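Side-chain contacts in putative cell surface protein (Streptococcus pyogenes, PDB 4OFQ), which probably mediates adhesion at the streptococcal cell surface, being an antigen I/II-family protein whose C-terminal beta-sandwich region binds a calcium ion: residues A87-D92 / K140-K145; L103-L108 / A114-S119; D241-T246 / A312-K317; Q296-K301 / S306-D311; E327-V332 / P336-K341. One frame throughout, in Å; residues are numbered along the deposited sequence.

Contact 1: A87-D92 / K140-K145; sequences AANGDD and KAYVQK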
# COMPACT_ATOMS: atom_id res chain seq x y z
N ALA A 87 -17.04 -20.20 8.11
CA ALA A 87 -17.35 -21.35 7.28
C ALA A 87 -18.39 -20.95 6.25
O ALA A 87 -19.07 -19.94 6.41
CB ALA A 87 -17.86 -22.50 8.13
N ALA A 88 -18.52 -21.75 5.20
CA ALA A 88 -19.49 -21.49 4.14
C ALA A 88 -20.94 -21.42 4.62
O ALA A 88 -21.78 -20.81 3.96
CB ALA A 88 -19.35 -22.52 3.05
N ASN A 89 -21.22 -22.02 5.77
CA ASN A 89 -22.57 -21.99 6.32
C ASN A 89 -22.81 -20.76 7.19
O ASN A 89 -23.85 -20.63 7.83
CB ASN A 89 -22.87 -23.27 7.11
CG ASN A 89 -22.04 -23.39 8.38
OD1 ASN A 89 -21.11 -22.61 8.61
ND2 ASN A 89 -22.37 -24.37 9.21
N GLY A 90 -21.83 -19.87 7.20
CA GLY A 90 -21.92 -18.63 7.96
C GLY A 90 -21.34 -18.69 9.37
O GLY A 90 -21.19 -17.65 10.00
N ASP A 91 -21.00 -19.88 9.86
CA ASP A 91 -20.48 -20.02 11.23
C ASP A 91 -19.20 -19.22 11.44
O ASP A 91 -18.29 -19.26 10.62
CB ASP A 91 -20.18 -21.48 11.58
CG ASP A 91 -21.43 -22.34 11.70
OD1 ASP A 91 -22.54 -21.80 11.65
OD2 ASP A 91 -21.27 -23.58 11.86
N ASP A 92 -19.14 -18.49 12.55
CA ASP A 92 -17.89 -17.88 13.00
C ASP A 92 -17.05 -19.00 13.62
O ASP A 92 -17.43 -19.57 14.64
CB ASP A 92 -18.18 -16.80 14.03
CG ASP A 92 -16.93 -16.21 14.66
OD1 ASP A 92 -15.82 -16.43 14.13
OD2 ASP A 92 -17.06 -15.51 15.68
N LYS A 140 -16.11 -33.25 11.31
CA LYS A 140 -17.52 -33.59 11.18
C LYS A 140 -18.36 -32.37 10.78
O LYS A 140 -19.25 -32.46 9.93
CB LYS A 140 -18.01 -34.21 12.49
CG LYS A 140 -19.45 -34.69 12.48
CD LYS A 140 -19.77 -35.35 13.82
CE LYS A 140 -21.11 -36.06 13.79
NZ LYS A 140 -21.45 -36.60 15.14
N ALA A 141 -18.06 -31.22 11.38
CA ALA A 141 -18.86 -30.02 11.17
C ALA A 141 -18.61 -29.34 9.83
O ALA A 141 -19.56 -28.85 9.20
CB ALA A 141 -18.65 -29.02 12.31
N TYR A 142 -17.35 -29.28 9.39
CA TYR A 142 -17.00 -28.49 8.21
C TYR A 142 -16.35 -29.28 7.09
O TYR A 142 -16.82 -29.24 5.97
CB TYR A 142 -16.15 -27.28 8.61
CG TYR A 142 -16.83 -26.48 9.69
CD1 TYR A 142 -17.97 -25.73 9.41
CD2 TYR A 142 -16.38 -26.52 11.00
CE1 TYR A 142 -18.62 -25.02 10.40
CE2 TYR A 142 -17.02 -25.83 11.99
CZ TYR A 142 -18.14 -25.09 11.70
OH TYR A 142 -18.78 -24.39 12.70
N VAL A 143 -15.28 -30.00 7.40
CA VAL A 143 -14.50 -30.70 6.38
C VAL A 143 -15.30 -31.75 5.62
O VAL A 143 -15.33 -31.77 4.38
CB VAL A 143 -13.27 -31.37 6.99
CG1 VAL A 143 -12.48 -32.11 5.92
CG2 VAL A 143 -12.40 -30.33 7.72
N GLN A 144 -15.95 -32.63 6.37
CA GLN A 144 -16.73 -33.73 5.80
C GLN A 144 -17.99 -33.23 5.08
O GLN A 144 -18.56 -33.93 4.24
CB GLN A 144 -17.10 -34.73 6.89
CG GLN A 144 -17.68 -36.04 6.39
CD GLN A 144 -17.90 -37.04 7.52
OE1 GLN A 144 -18.42 -36.70 8.57
NE2 GLN A 144 -17.48 -38.29 7.29
N LYS A 145 -18.41 -32.01 5.42
CA LYS A 145 -19.54 -31.39 4.74
C LYS A 145 -19.11 -30.54 3.54
O LYS A 145 -19.95 -29.95 2.85
CB LYS A 145 -20.36 -30.55 5.72
CG LYS A 145 -20.96 -31.38 6.86
CD LYS A 145 -21.86 -30.53 7.75
CE LYS A 145 -22.48 -31.36 8.86
NZ LYS A 145 -23.30 -30.52 9.77
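A type I beta turn from A87 to G90 leaves strand 80-87; A87, N89 and the following D91 receive the ring of Y142 from helix 135-143. The phenol OH donates to D91 OD2 at 2.7 Å, meeting that oxygen on its anti side, 16° out of the carboxylate plane. Ring and carboxylate stand almost perpendicular (86°), with OD2 at the ring edge. A87 CB approaches obliquely, 3.5 Å from Y142 CD1 and equally near CE1, while N89 OD1 lies by the edge at CE1. An Asx turn ties the backbone of D91: N89 OD1 accepts from D91 N at 3.0 Å, the donor sitting well above the carbonyl plane, and N89 ND2 adds a weak bond to D91 OD2. That amide can do this because N89 CG is tucked between its own backbone N and carbonyl carbon (chi1 68°). Within the I/II C2 domain the contact joins the loop between strands 80-87 and 97-102 to the helix between strands 127-132 and 149-157. Around it, Y142 also meets the ring of F138 and touches V93 and L96, and A141 CB rests 3.5 Å above one face of the Y142 ring plane.

Contact 2: L103-L108 / A114-S119; sequences LSQDTL and ALIKAS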
# COMPACT_ATOMS: atom_id res chain seq x y z
N LEU A 103 7.13 -16.83 14.62
CA LEU A 103 8.16 -15.89 14.19
C LEU A 103 9.39 -16.62 13.66
O LEU A 103 10.20 -16.06 12.92
CB LEU A 103 8.54 -14.92 15.32
CG LEU A 103 7.38 -14.04 15.82
CD1 LEU A 103 7.84 -13.11 16.95
CD2 LEU A 103 6.75 -13.24 14.67
N SER A 104 9.51 -17.89 14.04
CA SER A 104 10.63 -18.73 13.63
C SER A 104 10.25 -20.18 13.94
O SER A 104 9.57 -20.45 14.92
CB SER A 104 11.90 -18.36 14.39
OG SER A 104 12.90 -19.37 14.25
N GLN A 105 10.67 -21.11 13.09
CA GLN A 105 10.34 -22.50 13.36
C GLN A 105 11.34 -23.17 14.30
O GLN A 105 11.14 -24.33 14.65
CB GLN A 105 10.22 -23.31 12.06
CG GLN A 105 9.10 -22.85 11.17
CD GLN A 105 8.73 -23.90 10.14
OE1 GLN A 105 8.40 -25.02 10.50
NE2 GLN A 105 8.78 -23.53 8.87
N ASP A 106 12.38 -22.46 14.71
CA ASP A 106 13.48 -23.08 15.45
C ASP A 106 13.01 -23.90 16.65
O ASP A 106 13.43 -25.06 16.83
CB ASP A 106 14.50 -22.03 15.90
CG ASP A 106 15.32 -21.46 14.73
OD1 ASP A 106 14.96 -21.75 13.56
OD2 ASP A 106 16.30 -20.73 14.97
N THR A 107 12.14 -23.31 17.46
CA THR A 107 11.62 -24.00 18.63
C THR A 107 10.09 -24.05 18.62
O THR A 107 9.45 -24.16 19.67
CB THR A 107 12.16 -23.42 19.98
OG1 THR A 107 11.99 -22.00 20.01
CG2 THR A 107 13.64 -23.74 20.13
N LEU A 108 9.51 -23.97 17.42
CA LEU A 108 8.07 -24.15 17.24
C LEU A 108 7.64 -25.48 17.86
O LEU A 108 8.38 -26.46 17.78
CB LEU A 108 7.72 -24.15 15.74
CG LEU A 108 6.32 -24.65 15.34
CD1 LEU A 108 5.23 -23.72 15.88
CD2 LEU A 108 6.20 -24.81 13.82
N ALA A 114 6.68 -30.91 13.13
CA ALA A 114 6.75 -32.19 12.44
C ALA A 114 5.65 -32.30 11.37
O ALA A 114 5.89 -32.81 10.28
CB ALA A 114 6.66 -33.34 13.43
N LEU A 115 4.46 -31.83 11.71
CA LEU A 115 3.36 -31.77 10.75
C LEU A 115 3.70 -30.94 9.51
O LEU A 115 3.49 -31.38 8.38
CB LEU A 115 2.08 -31.24 11.41
CG LEU A 115 1.28 -32.29 12.18
CD1 LEU A 115 0.13 -31.66 12.94
CD2 LEU A 115 0.77 -33.37 11.24
N ILE A 116 4.22 -29.74 9.72
CA ILE A 116 4.68 -28.91 8.61
C ILE A 116 5.75 -29.62 7.76
O ILE A 116 5.64 -29.64 6.52
CB ILE A 116 5.18 -27.53 9.10
CG1 ILE A 116 3.99 -26.73 9.64
CG2 ILE A 116 5.88 -26.77 7.98
CD1 ILE A 116 4.38 -25.44 10.34
N LYS A 117 6.74 -30.20 8.42
CA LYS A 117 7.85 -30.89 7.74
C LYS A 117 7.36 -32.01 6.82
O LYS A 117 7.84 -32.16 5.69
CB LYS A 117 8.81 -31.50 8.76
CG LYS A 117 9.78 -30.52 9.40
CD LYS A 117 11.08 -30.41 8.61
CE LYS A 117 12.09 -29.50 9.32
NZ LYS A 117 11.56 -28.12 9.54
N ALA A 118 6.43 -32.80 7.32
CA ALA A 118 6.00 -33.99 6.60
C ALA A 118 4.94 -33.69 5.55
O ALA A 118 4.58 -34.56 4.76
CB ALA A 118 5.49 -35.03 7.58
N SER A 119 4.46 -32.44 5.52
CA SER A 119 3.35 -32.08 4.64
C SER A 119 3.73 -31.79 3.19
O SER A 119 2.88 -31.87 2.30
CB SER A 119 2.63 -30.86 5.21
OG SER A 119 3.44 -29.71 5.07
O HOH W 1 8.64 -27.48 9.82
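The flat group here is the side-chain amide of Q105: I116 CD1 lies over one face of it at the oxygen end, while I116 CG2 comes to OE1 from much nearer the amide plane, each 4.0 Å from Q105 OE1. A bridging water lies beyond OE1, slightly to the other side of the plane, while P123 and F127 also touch the Q105 side chain. This is the packing of helix 110-119 against the turn that leads into it, on the mixed sheet of the C2 domain, where I116 also rests on F127, M129 and I173. The type I turn from Q105 to L108 brings both its end residues to the helix. L108 CD2 reaches I116 CD1 at 4.0 Å, the two side chains crossing at about a right angle. With CG1 beside its backbone N (chi1 -68°), I116 sends CD1 out to both partners. The bridging water donates to Q105 OE1 at 2.6 Å and accepts from K117 NZ at 3.0 Å, so the amide is tied to the helix through solvent. The Q105 side chain is about 9 Å from the bound calcium ion. The carbonyl I116 O accepts twice from the same face, from S119 N and, at 2.6 Å, from S119 OG.

Contact 3: D241-T246 / A312-K317; sequences DQLQHT and AFVVVK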
# COMPACT_ATOMS: atom_id res chain seq x y z
N ASP A 241 4.71 23.73 1.74
CA ASP A 241 6.04 24.35 1.67
C ASP A 241 6.15 25.45 2.72
O ASP A 241 5.41 26.43 2.68
CB ASP A 241 6.28 24.90 0.25
CG ASP A 241 7.72 25.27 0.00
OD1 ASP A 241 8.38 25.75 0.94
OD2 ASP A 241 8.20 25.06 -1.13
N GLN A 242 7.05 25.26 3.69
CA GLN A 242 7.32 26.30 4.68
C GLN A 242 8.42 27.18 4.11
O GLN A 242 9.60 26.83 4.17
CB GLN A 242 7.79 25.69 6.01
CG GLN A 242 8.28 26.74 7.03
CD GLN A 242 7.22 27.78 7.39
OE1 GLN A 242 6.15 27.44 7.91
NE2 GLN A 242 7.53 29.06 7.15
N LEU A 243 8.02 28.31 3.53
CA LEU A 243 8.99 29.20 2.91
C LEU A 243 9.77 29.93 3.99
O LEU A 243 9.26 30.18 5.07
CB LEU A 243 8.27 30.22 2.02
CG LEU A 243 7.56 29.61 0.81
CD1 LEU A 243 6.58 30.62 0.21
CD2 LEU A 243 8.58 29.14 -0.22
N GLN A 244 11.04 30.24 3.70
CA GLN A 244 11.83 31.05 4.61
C GLN A 244 11.39 32.49 4.41
O GLN A 244 12.06 33.27 3.75
CB GLN A 244 13.31 30.91 4.29
CG GLN A 244 14.24 31.42 5.36
CD GLN A 244 15.69 31.09 5.07
OE1 GLN A 244 16.04 29.94 4.80
NE2 GLN A 244 16.54 32.10 5.13
N HIS A 245 10.23 32.84 4.97
CA HIS A 245 9.61 34.14 4.69
C HIS A 245 10.33 35.36 5.27
O HIS A 245 9.97 36.49 4.97
CB HIS A 245 8.11 34.14 5.07
CG HIS A 245 7.86 34.03 6.54
ND1 HIS A 245 8.61 33.24 7.38
CD2 HIS A 245 6.93 34.63 7.32
CE1 HIS A 245 8.16 33.36 8.61
NE2 HIS A 245 7.14 34.19 8.61
N THR A 246 11.37 35.14 6.07
CA THR A 246 12.27 36.23 6.44
C THR A 246 13.03 36.75 5.21
O THR A 246 13.44 37.91 5.17
CB THR A 246 13.30 35.78 7.48
OG1 THR A 246 13.90 34.55 7.04
CG2 THR A 246 12.64 35.55 8.83
N ALA A 312 4.09 22.30 -9.15
CA ALA A 312 3.75 23.64 -8.71
C ALA A 312 4.96 24.56 -8.90
O ALA A 312 6.10 24.16 -8.67
CB ALA A 312 3.32 23.63 -7.25
N PHE A 313 4.71 25.78 -9.34
CA PHE A 313 5.77 26.77 -9.46
C PHE A 313 5.43 27.93 -8.56
O PHE A 313 4.40 28.58 -8.74
CB PHE A 313 5.91 27.27 -10.90
CG PHE A 313 6.33 26.20 -11.86
CD1 PHE A 313 5.40 25.33 -12.39
CD2 PHE A 313 7.67 26.05 -12.19
CE1 PHE A 313 5.80 24.33 -13.26
CE2 PHE A 313 8.06 25.05 -13.07
CZ PHE A 313 7.12 24.19 -13.61
N VAL A 314 6.33 28.22 -7.63
CA VAL A 314 6.10 29.23 -6.63
C VAL A 314 7.08 30.37 -6.82
O VAL A 314 8.30 30.16 -6.77
CB VAL A 314 6.24 28.64 -5.20
CG1 VAL A 314 6.11 29.73 -4.15
CG2 VAL A 314 5.19 27.56 -4.99
N VAL A 315 6.55 31.57 -7.06
CA VAL A 315 7.37 32.74 -7.38
C VAL A 315 7.51 33.60 -6.13
O VAL A 315 6.51 33.94 -5.50
CB VAL A 315 6.74 33.57 -8.50
CG1 VAL A 315 7.53 34.82 -8.74
CG2 VAL A 315 6.65 32.74 -9.79
N VAL A 316 8.76 33.92 -5.75
CA VAL A 316 9.02 34.75 -4.58
C VAL A 316 9.97 35.90 -4.94
O VAL A 316 10.67 35.85 -5.95
CB VAL A 316 9.64 33.93 -3.40
CG1 VAL A 316 8.79 32.70 -3.09
CG2 VAL A 316 11.08 33.52 -3.72
N LYS A 317 9.95 36.95 -4.12
CA LYS A 317 10.90 38.05 -4.24
C LYS A 317 11.92 37.95 -3.09
O LYS A 317 11.54 37.69 -1.94
CB LYS A 317 10.16 39.38 -4.20
CG LYS A 317 11.04 40.61 -4.08
CD LYS A 317 10.18 41.86 -3.94
CE LYS A 317 11.00 43.13 -3.88
NZ LYS A 317 10.12 44.33 -3.77
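L243, just past the end of strand 237-242, faces V314 and V316 of strand 310-318 across a wide backbone gap: the CA atoms of L243 and V314 are 10.0 Å apart, and no hydrogen bond joins the two segments. V314 and V316 are two residues apart on an extended strand and therefore present their side chains to the same side. One leucine methyl reaches both. L243 CD1 lies 4.5 Å from V314 CG1 and the same 4.5 Å from V316 CG1, a loose, purely apolar meeting of methyl ends. The leucine has CG beside its backbone N (chi1 -65°) and CD1 extended beyond it, which carries the tip into the gap. Its carbonyl is engaged locally: L243 O accepts from Q242 NE2 at 2.9 Å, with the donor tilted from the carbonyl plane, and an inverse gamma turn centred on Q244 follows. Q242 NE2 also reaches T287 O, while the Q244 amide bonds to D323 O and A325 N, so the exit loop is held to strand 323-332 and to the loop at T287. Beside L243, D241 OD2 is hydrogen-bonded to K195 NZ and N326 touches the leucine, a Lys-Asn-Asp grouping consistent with the isopeptide sites of related adhesin domains. Apolar side chains reaching across from two facing sheets are characteristic of the interior of a beta sandwich, here probably the Ig-like variant of antigen I/II C-terminal domains.

Contact 4: Q296-K301 / S306-D311; sequences QDFLAK and SEFGAD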
# COMPACT_ATOMS: atom_id res chain seq x y z
N GLN A 296 -10.84 17.19 -3.57
CA GLN A 296 -11.21 15.77 -3.55
C GLN A 296 -12.20 15.38 -4.64
O GLN A 296 -12.08 14.30 -5.22
CB GLN A 296 -11.77 15.36 -2.19
CG GLN A 296 -10.77 15.39 -1.06
CD GLN A 296 -11.26 14.64 0.15
OE1 GLN A 296 -12.17 15.09 0.86
NE2 GLN A 296 -10.67 13.47 0.41
N ASP A 297 -13.18 16.24 -4.92
CA ASP A 297 -14.19 15.90 -5.92
C ASP A 297 -13.57 15.78 -7.32
O ASP A 297 -14.05 15.01 -8.15
CB ASP A 297 -15.37 16.88 -5.89
CG ASP A 297 -14.93 18.33 -5.92
OD1 ASP A 297 -14.44 18.82 -4.88
OD2 ASP A 297 -15.07 18.97 -6.98
N PHE A 298 -12.51 16.54 -7.56
CA PHE A 298 -11.72 16.39 -8.79
C PHE A 298 -10.90 15.10 -8.77
O PHE A 298 -10.96 14.30 -9.70
CB PHE A 298 -10.80 17.58 -9.01
CG PHE A 298 -9.83 17.38 -10.16
CD1 PHE A 298 -10.28 17.41 -11.47
CD2 PHE A 298 -8.50 17.13 -9.93
CE1 PHE A 298 -9.40 17.21 -12.52
CE2 PHE A 298 -7.62 16.93 -10.97
CZ PHE A 298 -8.07 16.98 -12.27
N LEU A 299 -10.12 14.92 -7.70
CA LEU A 299 -9.29 13.73 -7.56
C LEU A 299 -10.12 12.46 -7.73
O LEU A 299 -9.66 11.49 -8.32
CB LEU A 299 -8.57 13.71 -6.22
CG LEU A 299 -7.51 14.79 -6.04
CD1 LEU A 299 -6.91 14.74 -4.64
CD2 LEU A 299 -6.45 14.67 -7.11
N ALA A 300 -11.35 12.50 -7.25
CA ALA A 300 -12.22 11.33 -7.31
C ALA A 300 -12.61 10.93 -8.74
O ALA A 300 -13.06 9.81 -8.98
CB ALA A 300 -13.46 11.54 -6.45
N LYS A 301 -12.41 11.85 -9.68
CA LYS A 301 -12.79 11.61 -11.07
C LYS A 301 -11.67 11.01 -11.93
O LYS A 301 -11.92 10.60 -13.06
CB LYS A 301 -13.31 12.90 -11.71
CG LYS A 301 -14.58 13.44 -11.05
CD LYS A 301 -15.02 14.75 -11.68
CE LYS A 301 -16.41 15.16 -11.21
NZ LYS A 301 -16.87 16.38 -11.92
N SER A 306 -5.43 5.82 -15.68
CA SER A 306 -4.75 7.08 -16.00
C SER A 306 -3.68 7.43 -14.98
O SER A 306 -3.87 7.28 -13.77
CB SER A 306 -5.75 8.24 -16.07
OG SER A 306 -5.07 9.48 -16.29
N GLU A 307 -2.54 7.92 -15.47
CA GLU A 307 -1.54 8.50 -14.57
C GLU A 307 -2.06 9.81 -14.00
O GLU A 307 -3.02 10.38 -14.53
CB GLU A 307 -0.23 8.77 -15.32
CG GLU A 307 0.48 7.51 -15.81
CD GLU A 307 1.90 7.79 -16.27
OE1 GLU A 307 2.12 8.83 -16.91
OE2 GLU A 307 2.80 6.96 -15.97
N PHE A 308 -1.44 10.30 -12.93
CA PHE A 308 -1.75 11.63 -12.42
C PHE A 308 -0.49 12.28 -11.89
O PHE A 308 0.27 11.67 -11.14
CB PHE A 308 -2.83 11.59 -11.32
CG PHE A 308 -3.20 12.96 -10.78
CD1 PHE A 308 -4.13 13.75 -11.43
CD2 PHE A 308 -2.59 13.46 -9.64
CE1 PHE A 308 -4.47 15.02 -10.94
CE2 PHE A 308 -2.91 14.72 -9.15
CZ PHE A 308 -3.86 15.50 -9.81
N GLY A 309 -0.24 13.52 -12.29
CA GLY A 309 0.89 14.24 -11.74
C GLY A 309 0.80 15.73 -12.03
O GLY A 309 0.20 16.13 -13.04
N ALA A 310 1.37 16.54 -11.16
CA ALA A 310 1.40 17.98 -11.37
C ALA A 310 2.65 18.57 -10.74
O ALA A 310 3.18 18.02 -9.76
CB ALA A 310 0.15 18.62 -10.76
N ASP A 311 3.12 19.68 -11.31
CA ASP A 311 4.20 20.47 -10.73
C ASP A 311 3.63 21.81 -10.30
O ASP A 311 2.79 22.40 -11.00
CB ASP A 311 5.31 20.75 -11.74
CG ASP A 311 6.16 19.54 -12.03
OD1 ASP A 311 5.97 18.49 -11.36
OD2 ASP A 311 7.01 19.63 -12.94
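F298 and L299 sit on the short helix 296-299, whose turn is closed by A300 N to Q296 O at 2.8 Å, and both meet F308 in the extended lead-in to strand 310-318, the CA atoms of L299 and F308 being 9.2 Å apart. The contact is carried by the outer end of the F308 ring. F298 comes to it with the edge of its own ring: F298 CE2 lies 3.7 Å from F308 CE1, and that atom is near the F298 plane. The two ring planes are about 57° apart, so the rings are neither stacked nor at a right angle. L299 CD2 comes obliquely to the same ring, 3.8 Å from F308 CZ and 4.1 Å from F308 CE2, with its side chain across that of F308 at about a right angle. F308 CG lies opposite the backbone N (chi1 -179°), a setting that pushes the ring straight out from the extended chain toward the helix; F298 CG is likewise anti to its backbone N (chi1 172°), which carries the ring out from the helix to F308. All three residues are buried. Two residues before F308 in the chain, S306 OG donates to E307 O at 2.8 Å, in the carbonyl plane on a lone pair, and it is also bonded to T262 N. The F308 ring further meets Y237 and F294 edge-to-face, F298 stacks on Y278, and L299 touches F294, so the helix, which follows strand 289-294, packs beside F294 of that strand, Y237 of strand 237-242 and the lead-in to strand 310-318.

Contact 5: E327-V332 / P336-K341; sequences EYTLYV and PVKSNK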
# COMPACT_ATOMS: atom_id res chain seq x y z
N GLU A 327 12.44 23.54 0.99
CA GLU A 327 12.15 22.13 0.77
C GLU A 327 10.63 22.08 0.73
O GLU A 327 9.98 23.04 1.15
CB GLU A 327 12.69 21.24 1.90
CG GLU A 327 11.97 21.41 3.22
CD GLU A 327 12.51 20.54 4.38
OE1 GLU A 327 13.26 19.56 4.14
OE2 GLU A 327 12.17 20.86 5.54
N TYR A 328 10.06 20.99 0.24
CA TYR A 328 8.61 20.86 0.29
C TYR A 328 8.23 19.43 0.56
O TYR A 328 9.06 18.52 0.41
CB TYR A 328 7.97 21.41 -0.99
CG TYR A 328 7.55 20.38 -2.02
CD1 TYR A 328 8.46 19.89 -2.96
CD2 TYR A 328 6.24 19.92 -2.07
CE1 TYR A 328 8.06 18.95 -3.92
CE2 TYR A 328 5.84 18.99 -2.99
CZ TYR A 328 6.73 18.51 -3.92
OH TYR A 328 6.29 17.57 -4.85
N THR A 329 6.99 19.23 0.97
CA THR A 329 6.49 17.89 1.24
C THR A 329 5.22 17.71 0.45
O THR A 329 4.32 18.56 0.50
CB THR A 329 6.19 17.68 2.74
OG1 THR A 329 7.41 17.76 3.49
CG2 THR A 329 5.58 16.29 2.95
N LEU A 330 5.14 16.62 -0.30
CA LEU A 330 3.93 16.27 -1.02
C LEU A 330 3.20 15.22 -0.19
O LEU A 330 3.83 14.32 0.37
CB LEU A 330 4.28 15.70 -2.39
CG LEU A 330 3.10 15.39 -3.30
CD1 LEU A 330 2.40 16.69 -3.75
CD2 LEU A 330 3.53 14.53 -4.50
N TYR A 331 1.89 15.35 -0.09
CA TYR A 331 1.09 14.33 0.60
C TYR A 331 0.25 13.65 -0.47
O TYR A 331 -0.56 14.29 -1.11
CB TYR A 331 0.20 14.98 1.66
CG TYR A 331 0.98 15.46 2.86
CD1 TYR A 331 1.56 16.72 2.88
CD2 TYR A 331 1.17 14.63 3.97
CE1 TYR A 331 2.29 17.16 3.97
CE2 TYR A 331 1.90 15.06 5.06
CZ TYR A 331 2.45 16.32 5.06
OH TYR A 331 3.19 16.76 6.13
N VAL A 332 0.50 12.36 -0.69
CA VAL A 332 -0.31 11.60 -1.65
C VAL A 332 -1.07 10.54 -0.87
O VAL A 332 -0.44 9.62 -0.33
CB VAL A 332 0.58 10.88 -2.69
CG1 VAL A 332 -0.30 10.13 -3.69
CG2 VAL A 332 1.47 11.88 -3.39
N PRO A 336 3.43 11.24 3.36
CA PRO A 336 4.28 12.42 3.16
C PRO A 336 5.53 12.05 2.38
O PRO A 336 6.18 11.05 2.71
CB PRO A 336 4.65 12.83 4.59
CG PRO A 336 4.56 11.57 5.38
CD PRO A 336 3.47 10.73 4.74
N VAL A 337 5.85 12.85 1.36
CA VAL A 337 7.04 12.63 0.56
C VAL A 337 7.85 13.91 0.64
O VAL A 337 7.42 14.96 0.14
CB VAL A 337 6.68 12.31 -0.92
CG1 VAL A 337 7.88 11.68 -1.64
CG2 VAL A 337 5.48 11.33 -0.98
N LYS A 338 9.00 13.85 1.30
CA LYS A 338 9.82 15.04 1.48
C LYS A 338 10.82 15.23 0.34
O LYS A 338 11.53 14.29 -0.02
CB LYS A 338 10.55 14.99 2.83
CG LYS A 338 11.44 16.20 3.07
CD LYS A 338 12.20 16.07 4.39
CE LYS A 338 11.24 16.12 5.57
NZ LYS A 338 11.98 16.02 6.86
N SER A 339 10.88 16.44 -0.21
CA SER A 339 11.79 16.71 -1.31
C SER A 339 13.21 16.90 -0.79
O SER A 339 13.44 17.04 0.41
CB SER A 339 11.36 18.00 -2.04
OG SER A 339 11.63 19.15 -1.24
N ASN A 340 14.17 16.93 -1.72
CA ASN A 340 15.49 17.45 -1.41
C ASN A 340 15.35 18.90 -0.98
O ASN A 340 14.32 19.54 -1.23
CB ASN A 340 16.37 17.41 -2.65
CG ASN A 340 15.74 18.15 -3.82
OD1 ASN A 340 14.79 17.67 -4.43
ND2 ASN A 340 16.26 19.33 -4.14
N LYS A 341 16.39 19.41 -0.33
CA LYS A 341 16.49 20.84 -0.09
C LYS A 341 17.20 21.52 -1.26
O LYS A 341 17.92 20.86 -2.02
CB LYS A 341 17.27 21.13 1.19
CG LYS A 341 16.48 20.89 2.49
CD LYS A 341 16.27 22.22 3.25
CE LYS A 341 15.69 21.99 4.65
NZ LYS A 341 15.59 23.26 5.46
O HOH W 2 15.31 17.63 2.60
O HOH W 3 14.18 18.19 6.39
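Two first torsions set the pairing of E327-V332 with P336-K341: S339 OG lies between its backbone N and carbonyl carbon (chi1 72°), as does E327 CG, the rest of the glutamate being extended. The serine OG there accepts from Y328 N at 2.8 Å, an almost straight bond (167°), and donates to N340 O at 2.7 Å, so the hydroxyl takes the place of a main-chain acceptor opposite Y328 N. S339 N answers with a bond to Y328 O at 2.8 Å, and S339 CB lies obliquely by the Y328 ring. Further along, L330 and V337 form the hydrogen-bonded pair, L330 N to V337 O at 2.9 Å and V337 N to L330 O at 2.7 Å. The two strands form an antiparallel beta hairpin, the N-to-C directions of 329-332 and 336-338 being 154° apart, in the sheet where 323-332 also pairs with strand 237-242. T329, Y331, P336 and K338 share one face, where Y331 CE2 reaches P336 CB at 3.6 Å; L330 and V337 point to the other and both touch V193. At the open end the E327 and K341 side chains meet at a slant, E327 OE1 3.5 Å from K341 CE, but E327 OE2 and K341 NZ stay 4.2 Å apart, too far for a salt bridge. Two waters bridge E327 OE1 instead, one to S339 O and one to K338 NZ.

In the fold
From the N terminus, contact 1 opens first: the loop after strand 80-87 meets helix 135-143, and contact 2 is nested within the loop it closes, joining the turn after strand 97-102 to the helix that follows. Both lie in the C2 domain, centres 27 Å apart and without touching. The remaining three are in the C-terminal domain, in series with the first two. Contact 3 spans 66 residues and ties the two sheets of that sandwich; contact 4 nests inside it, sharing strand 310-318 and adding a short helix at one end. Contact 5 follows as a local hairpin, and touches contact 3 where D241 meets E327 and Y328, strands 237-242 and 323-332 being sheet neighbours.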